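PDB 6HVG: alternansucrase from Leuconostoc mesenteroides, which is a family 70 glycoside hydrolase-type enzyme that carries choline-binding-type repeats alongside its TIM-barrel-related domain. Local coordinates for residues K275-A280 and G284-N289; Q249-D252 and Y257-Q260. All blocks are in the same frame, centred on the assembly; numbering follows the deposited sequence.

Contact 1. Residues K275-A280 and G284-N289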
ATOM      1  N   LYS A 275      30.794 -39.831 -29.165  1.00100.09           N
ATOM      2  CA  LYS A 275      29.886 -39.716 -28.029  1.00 95.80           C
ATOM      3  C   LYS A 275      28.545 -39.062 -28.391  1.00 92.93           C
ATOM      4  O   LYS A 275      28.324 -38.551 -29.505  1.00 93.23           O
ATOM      5  CB  LYS A 275      30.580 -38.879 -26.928  1.00 97.18           C
ATOM      6  CG  LYS A 275      32.091 -39.131 -26.876  1.00 98.67           C
ATOM      7  CD  LYS A 275      32.749 -38.870 -25.543  1.00100.22           C
ATOM      8  CE  LYS A 275      34.252 -39.131 -25.640  1.00102.45           C
ATOM      9  NZ  LYS A 275      34.885 -39.155 -24.290  1.00103.46           N
ATOM     10  N   ARG A 276      27.659 -39.091 -27.406  1.00 88.26           N
ATOM     11  CA  ARG A 276      26.324 -38.493 -27.481  1.00 85.65           C
ATOM     12  C   ARG A 276      26.048 -37.604 -26.271  1.00 78.97           C
ATOM     13  O   ARG A 276      26.002 -38.109 -25.171  1.00 79.07           O
ATOM     14  CB  ARG A 276      25.304 -39.625 -27.507  1.00 85.76           C
ATOM     15  CG  ARG A 276      23.850 -39.183 -27.624  1.00 82.47           C
ATOM     16  CD  ARG A 276      22.995 -40.358 -28.058  1.00 79.93           C
ATOM     17  NE  ARG A 276      21.589 -39.999 -28.219  1.00 74.47           N
ATOM     18  CZ  ARG A 276      21.073 -39.398 -29.282  1.00 72.15           C
ATOM     19  NH1 ARG A 276      21.837 -39.049 -30.312  1.00 73.45           N
ATOM     20  NH2 ARG A 276      19.775 -39.137 -29.309  1.00 71.35           N
ATOM     21  N   ILE A 277      25.901 -36.295 -26.468  1.00 73.10           N
ATOM     22  CA  ILE A 277      25.798 -35.364 -25.355  1.00 68.70           C
ATOM     23  C   ILE A 277      24.494 -34.587 -25.376  1.00 67.62           C
ATOM     24  O   ILE A 277      24.081 -34.097 -26.419  1.00 71.26           O
ATOM     25  CB  ILE A 277      26.914 -34.301 -25.455  1.00 70.06           C
ATOM     26  CG1 ILE A 277      28.296 -34.947 -25.490  1.00 69.60           C
ATOM     27  CG2 ILE A 277      26.858 -33.306 -24.295  1.00 70.23           C
ATOM     28  CD1 ILE A 277      29.391 -34.043 -26.018  1.00 67.76           C
ATOM     29  N   TYR A 278      23.890 -34.400 -24.218  1.00 64.84           N
ATOM     30  CA  TYR A 278      22.684 -33.610 -24.138  1.00 63.85           C
ATOM     31  C   TYR A 278      23.093 -32.200 -23.774  1.00 63.52           C
ATOM     32  O   TYR A 278      23.996 -31.995 -22.950  1.00 58.92           O
ATOM     33  CB  TYR A 278      21.727 -34.165 -23.095  1.00 63.12           C
ATOM     34  CG  TYR A 278      20.362 -33.540 -23.153  1.00 63.16           C
ATOM     35  CD1 TYR A 278      20.034 -32.401 -22.404  1.00 62.93           C
ATOM     36  CD2 TYR A 278      19.394 -34.083 -23.970  1.00 65.33           C
ATOM     37  CE1 TYR A 278      18.759 -31.844 -22.476  1.00 61.85           C
ATOM     38  CE2 TYR A 278      18.125 -33.533 -24.055  1.00 64.35           C
ATOM     39  CZ  TYR A 278      17.812 -32.429 -23.299  1.00 62.56           C
ATOM     40  OH  TYR A 278      16.557 -31.911 -23.381  1.00 63.82           O
ATOM     41  N   PHE A 279      22.426 -31.229 -24.388  1.00 64.63           N
ATOM     42  CA  PHE A 279      22.694 -29.832 -24.107  1.00 65.09           C
ATOM     43  C   PHE A 279      21.463 -29.170 -23.547  1.00 69.23           C
ATOM     44  O   PHE A 279      20.359 -29.391 -24.047  1.00 74.51           O
ATOM     45  CB  PHE A 279      23.149 -29.120 -25.371  1.00 64.54           C
ATOM     46  CG  PHE A 279      24.436 -29.649 -25.913  1.00 63.64           C
ATOM     47  CD1 PHE A 279      25.627 -29.116 -25.485  1.00 63.17           C
ATOM     48  CD2 PHE A 279      24.456 -30.702 -26.821  1.00 63.64           C
ATOM     49  CE1 PHE A 279      26.823 -29.610 -25.951  1.00 64.37           C
ATOM     50  CE2 PHE A 279      25.655 -31.202 -27.302  1.00 64.43           C
ATOM     51  CZ  PHE A 279      26.845 -30.657 -26.857  1.00 64.65           C
ATOM     52  N   ALA A 280      21.653 -28.346 -22.522  1.00 71.12           N
ATOM     53  CA  ALA A 280      20.542 -27.780 -21.759  1.00 74.22           C
ATOM     54  C   ALA A 280      19.636 -26.811 -22.546  1.00 77.73           C
ATOM     55  O   ALA A 280      20.087 -26.168 -23.492  1.00 77.42           O
ATOM     56  CB  ALA A 280      21.083 -27.087 -20.529  1.00 77.69           C
ATOM     57  N   GLY A 284      22.311 -24.142 -22.975  1.00 72.15           N
ATOM     58  CA  GLY A 284      22.976 -24.929 -24.002  1.00 71.37           C
ATOM     59  C   GLY A 284      24.185 -25.661 -23.476  1.00 67.66           C
ATOM     60  O   GLY A 284      24.950 -26.185 -24.253  1.00 66.59           O
ATOM     61  N   ASN A 285      24.342 -25.729 -22.150  1.00 66.31           N
ATOM     62  CA  ASN A 285      25.507 -26.378 -21.546  1.00 64.66           C
ATOM     63  C   ASN A 285      25.335 -27.888 -21.430  1.00 65.03           C
ATOM     64  O   ASN A 285      24.222 -28.389 -21.241  1.00 65.86           O
ATOM     65  CB  ASN A 285      25.769 -25.784 -20.161  1.00 64.55           C
ATOM     66  CG  ASN A 285      25.990 -24.281 -20.197  1.00 67.48           C
ATOM     67  OD1 ASN A 285      26.402 -23.718 -21.203  1.00 76.57           O
ATOM     68  ND2 ASN A 285      25.738 -23.628 -19.089  1.00 69.35           N
ATOM     69  N   ALA A 286      26.442 -28.615 -21.575  1.00 66.01           N
ATOM     70  CA  ALA A 286      26.425 -30.068 -21.480  1.00 67.62           C
ATOM     71  C   ALA A 286      26.018 -30.507 -20.085  1.00 70.91           C
ATOM     72  O   ALA A 286      26.499 -29.952 -19.104  1.00 73.40           O
ATOM     73  CB  ALA A 286      27.786 -30.643 -21.830  1.00 69.25           C
ATOM     74  N   VAL A 287      25.121 -31.488 -20.023  1.00 73.75           N
ATOM     75  CA  VAL A 287      24.619 -32.009 -18.770  1.00 72.49           C
ATOM     76  C   VAL A 287      24.239 -33.459 -18.936  1.00 73.11           C
ATOM     77  O   VAL A 287      23.928 -33.921 -20.035  1.00 73.85           O
ATOM     78  CB  VAL A 287      23.387 -31.248 -18.273  1.00 74.00           C
ATOM     79  CG1 VAL A 287      23.759 -29.840 -17.848  1.00 76.57           C
ATOM     80  CG2 VAL A 287      22.297 -31.227 -19.348  1.00 79.95           C
ATOM     81  N   ALA A 288      24.274 -34.173 -17.825  1.00 74.76           N
ATOM     82  CA  ALA A 288      23.844 -35.543 -17.808  1.00 75.35           C
ATOM     83  C   ALA A 288      22.341 -35.583 -18.118  1.00 73.94           C
ATOM     84  O   ALA A 288      21.550 -34.726 -17.677  1.00 71.16           O
ATOM     85  CB  ALA A 288      24.133 -36.184 -16.455  1.00 75.86           C
ATOM     86  N   ASN A 289      21.952 -36.594 -18.879  1.00 71.77           N
ATOM     87  CA  ASN A 289      20.563 -36.787 -19.206  1.00 70.63           C
ATOM     88  C   ASN A 289      20.297 -38.241 -19.495  1.00 72.52           C
ATOM     89  O   ASN A 289      21.211 -39.041 -19.754  1.00 72.19           O
ATOM     90  CB  ASN A 289      20.171 -35.933 -20.415  1.00 77.31           C
ATOM     91  CG  ASN A 289      18.701 -35.556 -20.434  1.00 79.47           C
ATOM     92  OD1 ASN A 289      18.080 -35.379 -19.383  1.00 74.04           O
ATOM     93  ND2 ASN A 289      18.136 -35.441 -21.623  1.00 82.63           N
TER
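Asn285 O takes the backbone N-H of Ala280, with Ala280 N 2.9 Å away and an angle of 152° at the hydrogen, and it also receives a CA-H contact from Phe279. This bond sits near the turn of a beta hairpin, strand 277-279 running into strand 286-293, in a choline-binding repeat. Farther from the turn, Tyr278 O accepts Val287 N at 3.2 Å. At the turn itself the link from Gly284 N to Ala280 O is weak, and Gly284 has a positive phi of 82°.

Side chains part to the two faces of the hairpin. On one, Ile277 CG2 packs on Ala286 CB at 3.7 Å, while the Phe279 ring turns its edge to Gly284 O, which is 3.3 Å from CD1. On the other, CG of Tyr278 lies anti to the backbone N (chi1 -169°), which swings the ring beneath the amide of Asn289. ND2 sits over one ring face, offset toward the CD2-CE2 rim, and the two planes are 49° apart. The other end of that amide, OD1, is bonded to Val315 N. At the ring's edge Val287 CG2 comes within 4.0 Å of Tyr278 CD1.

Contact 2. Residues Q249-D252 and Y257-Q260; sequences QTID and YFNQ
The Phe258 ring receives two aliphatic groups from strand 249-251, Gln249 CG and Ile251 CD1, and both reach it obliquely. The setting is a short beta hairpin of a choline-binding repeat: strand 249-251 turns back into strand 254-256, and Phe258 follows just beyond the second strand. Gln249 and Ile251, two residues apart, both direct their CB atoms toward 257-260, and Phe258 directs its own CB back at them.

The neighbouring ring atoms CD1 and CE1 do the touching, one for each partner. Gln249 CG lies 4.2 Å from Phe258 CD1. The first torsion of Gln249 (chi1 -63°) sets that methylene against the ring, and the turn about CB-CG (chi2 -61°) carries the amide off to another partner: NE2 is bonded to Ile246 O.

No hydrogen bond joins the two segments, and the buried area is modest, 118 Å². Backbone pairing runs to their neighbours, Gln249 with Gln256 and Phe258 with Gly247. Tyr237 of strand 235-238 touches both Ile251 and Phe258, so it joins the aliphatic-aromatic packing. The isoleucine gets to the ring by an extended arm, CD1 anti to CA with chi2 at -172°, which brings Ile251 CD1 to 4.4 Å from Phe258 CE1.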
ATOM      1  N   GLN A 249      32.429 -26.836 -28.767  1.00 70.53           N
ATOM      2  CA  GLN A 249      33.237 -25.731 -28.284  1.00 72.50           C
ATOM      3  C   GLN A 249      33.140 -25.624 -26.771  1.00 73.42           C
ATOM      4  O   GLN A 249      32.114 -25.947 -26.192  1.00 73.08           O
ATOM      5  CB  GLN A 249      32.720 -24.425 -28.883  1.00 73.74           C
ATOM      6  CG  GLN A 249      32.829 -24.332 -30.393  1.00 78.96           C
ATOM      7  CD  GLN A 249      34.255 -24.419 -30.860  1.00 80.63           C
ATOM      8  OE1 GLN A 249      35.153 -23.887 -30.237  1.00 86.69           O
ATOM      9  NE2 GLN A 249      34.476 -25.121 -31.930  1.00 83.15           N
ATOM     10  N   THR A 250      34.194 -25.127 -26.139  1.00 73.75           N
ATOM     11  CA  THR A 250      34.136 -24.823 -24.726  1.00 73.53           C
ATOM     12  C   THR A 250      34.237 -23.324 -24.568  1.00 72.28           C
ATOM     13  O   THR A 250      35.176 -22.741 -25.061  1.00 72.23           O
ATOM     14  CB  THR A 250      35.237 -25.550 -23.926  1.00 74.10           C
ATOM     15  OG1 THR A 250      35.353 -26.906 -24.394  1.00 76.44           O
ATOM     16  CG2 THR A 250      34.896 -25.554 -22.436  1.00 69.66           C
ATOM     17  N   ILE A 251      33.275 -22.708 -23.889  1.00 73.40           N
ATOM     18  CA  ILE A 251      33.247 -21.261 -23.716  1.00 77.87           C
ATOM     19  C   ILE A 251      33.031 -20.939 -22.245  1.00 81.30           C
ATOM     20  O   ILE A 251      32.141 -21.516 -21.606  1.00 83.47           O
ATOM     21  CB  ILE A 251      32.124 -20.614 -24.548  1.00 79.06           C
ATOM     22  CG1 ILE A 251      32.166 -21.140 -25.996  1.00 78.82           C
ATOM     23  CG2 ILE A 251      32.226 -19.092 -24.508  1.00 80.92           C
ATOM     24  CD1 ILE A 251      31.233 -20.422 -26.952  1.00 78.19           C
ATOM     25  N   ASP A 252      33.851 -20.032 -21.704  1.00 84.65           N
ATOM     26  CA  ASP A 252      33.797 -19.684 -20.282  1.00 82.80           C
ATOM     27  C   ASP A 252      33.709 -20.967 -19.466  1.00 80.42           C
ATOM     28  O   ASP A 252      32.951 -21.037 -18.502  1.00 78.72           O
ATOM     29  CB  ASP A 252      32.577 -18.803 -19.959  1.00 84.40           C
ATOM     30  CG  ASP A 252      32.451 -17.592 -20.871  1.00 92.58           C
ATOM     31  OD1 ASP A 252      33.475 -16.942 -21.181  1.00 96.97           O
ATOM     32  OD2 ASP A 252      31.309 -17.289 -21.282  1.00100.30           O
ATOM     33  N   TYR A 257      27.518 -27.138 -28.302  1.00 71.54           N
ATOM     34  CA  TYR A 257      27.568 -27.620 -29.694  1.00 69.04           C
ATOM     35  C   TYR A 257      26.959 -26.633 -30.670  1.00 68.65           C
ATOM     36  O   TYR A 257      25.984 -25.970 -30.362  1.00 65.66           O
ATOM     37  CB  TYR A 257      26.857 -28.953 -29.847  1.00 68.90           C
ATOM     38  CG  TYR A 257      27.078 -29.499 -31.226  1.00 70.70           C
ATOM     39  CD1 TYR A 257      28.305 -30.025 -31.566  1.00 68.59           C
ATOM     40  CD2 TYR A 257      26.091 -29.450 -32.206  1.00 72.19           C
ATOM     41  CE1 TYR A 257      28.554 -30.521 -32.824  1.00 68.30           C
ATOM     42  CE2 TYR A 257      26.331 -29.935 -33.470  1.00 72.36           C
ATOM     43  CZ  TYR A 257      27.561 -30.473 -33.766  1.00 71.55           C
ATOM     44  OH  TYR A 257      27.785 -30.924 -35.045  1.00 80.36           O
ATOM     45  N   PHE A 258      27.534 -26.513 -31.859  1.00 72.47           N
ATOM     46  CA  PHE A 258      26.947 -25.621 -32.863  1.00 71.98           C
ATOM     47  C   PHE A 258      26.771 -26.339 -34.202  1.00 73.34           C
ATOM     48  O   PHE A 258      27.658 -27.053 -34.661  1.00 75.24           O
ATOM     49  CB  PHE A 258      27.827 -24.386 -33.030  1.00 71.52           C
ATOM     50  CG  PHE A 258      27.778 -23.443 -31.865  1.00 68.44           C
ATOM     51  CD1 PHE A 258      28.688 -23.540 -30.823  1.00 68.98           C
ATOM     52  CD2 PHE A 258      26.836 -22.452 -31.811  1.00 67.88           C
ATOM     53  CE1 PHE A 258      28.622 -22.684 -29.729  1.00 67.38           C
ATOM     54  CE2 PHE A 258      26.775 -21.572 -30.721  1.00 66.43           C
ATOM     55  CZ  PHE A 258      27.679 -21.685 -29.681  1.00 63.90           C
ATOM     56  N   ASN A 259      25.633 -26.140 -34.851  1.00 73.31           N
ATOM     57  CA  ASN A 259      25.389 -26.792 -36.129  1.00 74.25           C
ATOM     58  C   ASN A 259      26.249 -26.175 -37.227  1.00 75.72           C
ATOM     59  O   ASN A 259      26.904 -25.153 -37.023  1.00 75.43           O
ATOM     60  CB  ASN A 259      23.896 -26.774 -36.468  1.00 74.49           C
ATOM     61  CG  ASN A 259      23.387 -25.431 -36.942  1.00 73.58           C
ATOM     62  OD1 ASN A 259      24.137 -24.479 -37.138  1.00 75.33           O
ATOM     63  ND2 ASN A 259      22.083 -25.353 -37.126  1.00 74.19           N
ATOM     64  N   GLN A 260      26.237 -26.786 -38.398  1.00 76.50           N
ATOM     65  CA  GLN A 260      27.127 -26.370 -39.466  1.00 78.35           C
ATOM     66  C   GLN A 260      26.868 -24.936 -39.953  1.00 76.46           C
ATOM     67  O   GLN A 260      27.704 -24.369 -40.654  1.00 75.04           O
ATOM     68  CB  GLN A 260      27.040 -27.347 -40.631  1.00 84.03           C
ATOM     69  CG  GLN A 260      27.407 -28.793 -40.304  1.00 85.27           C
ATOM     70  CD  GLN A 260      27.256 -29.680 -41.526  1.00 92.66           C
ATOM     71  OE1 GLN A 260      26.415 -29.415 -42.401  1.00 95.17           O
ATOM     72  NE2 GLN A 260      28.081 -30.725 -41.612  1.00 94.41           N
TER

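Overall arrangement
From the N terminus, contact 2 comes first: the chain leaves strand 249-251, turns back through strand 254-256 and closes a short loop on reaching 257-260. It then runs through strand 268-270 to strand 277-279, the first two strands of a four-stranded antiparallel sheet, and contact 1 closes the turn from 277-279 to 286-293. The two loops follow in series, neither nesting nor crossing, with centres about 12 Å apart in one choline-binding repeat. They meet where Phe279 CZ packs on Tyr257 CB at 3.4 Å. A backbone bond between Ala286 and Leu255 and a side-chain bond between Asn285 and Gln256 also tie hairpin 249-256 to the start of strand 286-293.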